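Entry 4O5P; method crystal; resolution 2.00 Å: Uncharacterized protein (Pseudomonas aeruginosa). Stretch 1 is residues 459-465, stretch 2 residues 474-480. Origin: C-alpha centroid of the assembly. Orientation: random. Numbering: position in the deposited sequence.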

# COMPACT_ATOMS: atom_id res chain seq x y z
N ALA A 459 -3.01 -7.92 25.77
CA ALA A 459 -4.11 -8.88 25.96
C ALA A 459 -4.42 -9.55 24.63
O ALA A 459 -4.59 -10.80 24.54
CB ALA A 459 -5.34 -8.18 26.51
N TRP A 460 -4.49 -8.74 23.58
CA TRP A 460 -4.61 -9.32 22.25
C TRP A 460 -3.47 -10.29 21.94
O TRP A 460 -3.69 -11.42 21.51
CB TRP A 460 -4.68 -8.23 21.18
CG TRP A 460 -4.86 -8.84 19.83
CD1 TRP A 460 -6.05 -9.19 19.24
CD2 TRP A 460 -3.83 -9.23 18.93
NE1 TRP A 460 -5.81 -9.75 18.01
CE2 TRP A 460 -4.45 -9.79 17.79
CE3 TRP A 460 -2.43 -9.15 18.96
CZ2 TRP A 460 -3.73 -10.26 16.69
CZ3 TRP A 460 -1.71 -9.64 17.88
CH2 TRP A 460 -2.36 -10.18 16.76
N GLN A 461 -2.24 -9.85 22.18
CA GLN A 461 -1.08 -10.64 21.81
C GLN A 461 -1.11 -11.99 22.49
O GLN A 461 -0.78 -13.02 21.89
CB GLN A 461 0.20 -9.90 22.16
CG GLN A 461 1.45 -10.48 21.53
CD GLN A 461 1.99 -11.69 22.27
OE1 GLN A 461 1.79 -11.84 23.48
NE2 GLN A 461 2.68 -12.56 21.53
N ALA A 462 -1.53 -11.98 23.76
CA ALA A 462 -1.57 -13.19 24.57
C ALA A 462 -2.69 -14.16 24.18
O ALA A 462 -2.52 -15.37 24.33
CB ALA A 462 -1.64 -12.83 26.06
N GLN A 463 -3.83 -13.66 23.69
CA GLN A 463 -4.89 -14.60 23.27
C GLN A 463 -4.68 -15.17 21.87
O GLN A 463 -5.30 -16.17 21.49
CB GLN A 463 -6.28 -13.95 23.32
CG GLN A 463 -6.45 -12.75 22.38
CD GLN A 463 -6.84 -13.14 20.96
OE1 GLN A 463 -7.62 -14.07 20.73
NE2 GLN A 463 -6.29 -12.40 19.99
N ALA A 464 -3.84 -14.50 21.09
CA ALA A 464 -3.65 -14.88 19.71
C ALA A 464 -2.95 -16.23 19.65
O ALA A 464 -2.07 -16.52 20.47
CB ALA A 464 -2.84 -13.82 18.98
N LYS A 465 -3.33 -17.04 18.66
CA LYS A 465 -2.80 -18.39 18.53
C LYS A 465 -1.88 -18.52 17.33
O LYS A 465 -2.17 -18.01 16.24
CB LYS A 465 -3.92 -19.43 18.46
CG LYS A 465 -4.48 -19.87 19.82
CD LYS A 465 -5.78 -20.68 19.68
CE LYS A 465 -6.36 -21.03 21.06
NZ LYS A 465 -7.80 -21.43 21.02
N ARG A 474 -8.30 -16.56 9.77
CA ARG A 474 -9.58 -17.20 10.08
C ARG A 474 -9.99 -16.86 11.51
O ARG A 474 -11.11 -16.37 11.76
CB ARG A 474 -9.49 -18.73 9.90
CG ARG A 474 -10.72 -19.47 10.44
CD ARG A 474 -10.65 -21.00 10.38
NE ARG A 474 -11.94 -21.55 10.82
CZ ARG A 474 -12.20 -22.84 11.04
NH1 ARG A 474 -11.26 -23.77 10.87
NH2 ARG A 474 -13.41 -23.21 11.43
N ARG A 475 -9.08 -17.09 12.45
CA ARG A 475 -9.40 -16.92 13.86
C ARG A 475 -9.58 -15.45 14.29
O ARG A 475 -10.50 -15.12 15.04
CB ARG A 475 -8.38 -17.66 14.75
CG ARG A 475 -8.78 -17.71 16.24
CD ARG A 475 -7.84 -18.59 17.07
NE ARG A 475 -8.31 -18.70 18.46
CZ ARG A 475 -8.00 -17.83 19.42
NH1 ARG A 475 -7.22 -16.79 19.14
NH2 ARG A 475 -8.46 -17.98 20.66
N GLU A 476 -8.74 -14.55 13.77
CA GLU A 476 -8.86 -13.12 14.10
C GLU A 476 -10.10 -12.50 13.46
O GLU A 476 -10.72 -11.59 14.04
CB GLU A 476 -7.58 -12.37 13.69
CG GLU A 476 -6.41 -12.73 14.61
CD GLU A 476 -6.72 -12.36 16.05
OE1 GLU A 476 -7.37 -11.30 16.28
OE2 GLU A 476 -6.28 -13.12 16.96
N THR A 477 -10.49 -13.03 12.30
CA THR A 477 -11.70 -12.54 11.63
C THR A 477 -12.85 -12.94 12.53
O THR A 477 -13.76 -12.15 12.76
CB THR A 477 -11.91 -13.15 10.25
OG1 THR A 477 -10.80 -12.79 9.41
CG2 THR A 477 -13.20 -12.57 9.61
N ALA A 478 -12.77 -14.17 13.04
CA ALA A 478 -13.79 -14.67 13.97
C ALA A 478 -13.88 -13.82 15.24
O ALA A 478 -14.97 -13.57 15.74
CB ALA A 478 -13.52 -16.13 14.34
N LEU A 479 -12.73 -13.38 15.76
CA LEU A 479 -12.72 -12.55 16.97
C LEU A 479 -13.38 -11.19 16.77
O LEU A 479 -14.26 -10.77 17.56
CB LEU A 479 -11.29 -12.40 17.50
CG LEU A 479 -11.02 -11.46 18.68
CD1 LEU A 479 -11.92 -11.81 19.88
CD2 LEU A 479 -9.53 -11.53 19.07
N ILE A 480 -13.00 -10.49 15.71
CA ILE A 480 -13.63 -9.19 15.49
C ILE A 480 -15.11 -9.34 15.10
O ILE A 480 -15.94 -8.50 15.45
CB ILE A 480 -12.82 -8.32 14.50
CG1 ILE A 480 -13.29 -6.87 14.57
CG2 ILE A 480 -12.92 -8.86 13.10
CD1 ILE A 480 -12.42 -5.86 13.79
O HOH W 1 -7.58 -17.60 23.36
O HOH W 2 -5.64 -15.72 17.03

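The shortest direct contact between the stretches is a hydrogen bond from Trp460 NE1 to Glu476 OE1, 2.8 Å long with an N-H...acceptor angle of 156°. The carboxylate oxygen lies at the edge of the indole, near its plane, which is where the ring's N-H points. The other carboxylate oxygen is also engaged: Gln463 NE2 donates to Glu476 OE2 at 3.1 Å and 161°, so one buried carboxylate accepts hydrogen bonds from two residues about one helical turn apart. The same amide nitrogen also donates to Trp460 O within its own stretch (3.2 Å, 136°), which ties the glutamine side chain back to its helix.

Arg475 supplies the second polar cluster. Its NH1 donates to Gln463 OE1 (3.2 Å, 142°) and, weakly, to Gln463 O (3.1 Å, 131°). Gln463 thus accepts from the guanidinium through its amide oxygen while donating to Glu476 through its amide nitrogen. Water 2 extends the network, accepting from Lys465 N (3.1 Å) and Arg475 NH1 (2.8 Å) and donating to Glu476 OE2 (2.7 Å). Water 1 accepts from Arg475 NH2 (2.9 Å) and donates to Gln463 O (3.3 Å).

The one apolar side-chain pair is Trp460 CD1 with Leu479 CD2, 4.2 Å apart; the same methyl also lies 3.5 Å from the polar Gln463 NE2, a van der Waals contact. Lys465 CD lies over one face of the Arg475 guanidinium, 3.4 Å from Arg475 NE; its aliphatic chain packs there even though the like charges at Lys465 NZ and Arg475 NH2 are 3.5 Å apart.

The backbone spacing is consistent with contacts made largely through long side chains. The helix axes approach no closer than 12.8 Å, at 132° between their N-to-C directions, and Ala464, the first residue to leave helical phi/psi, has its CA 7.9 Å from Glu476 CA. Just 308 Å² is buried in total, with Arg475 covered most.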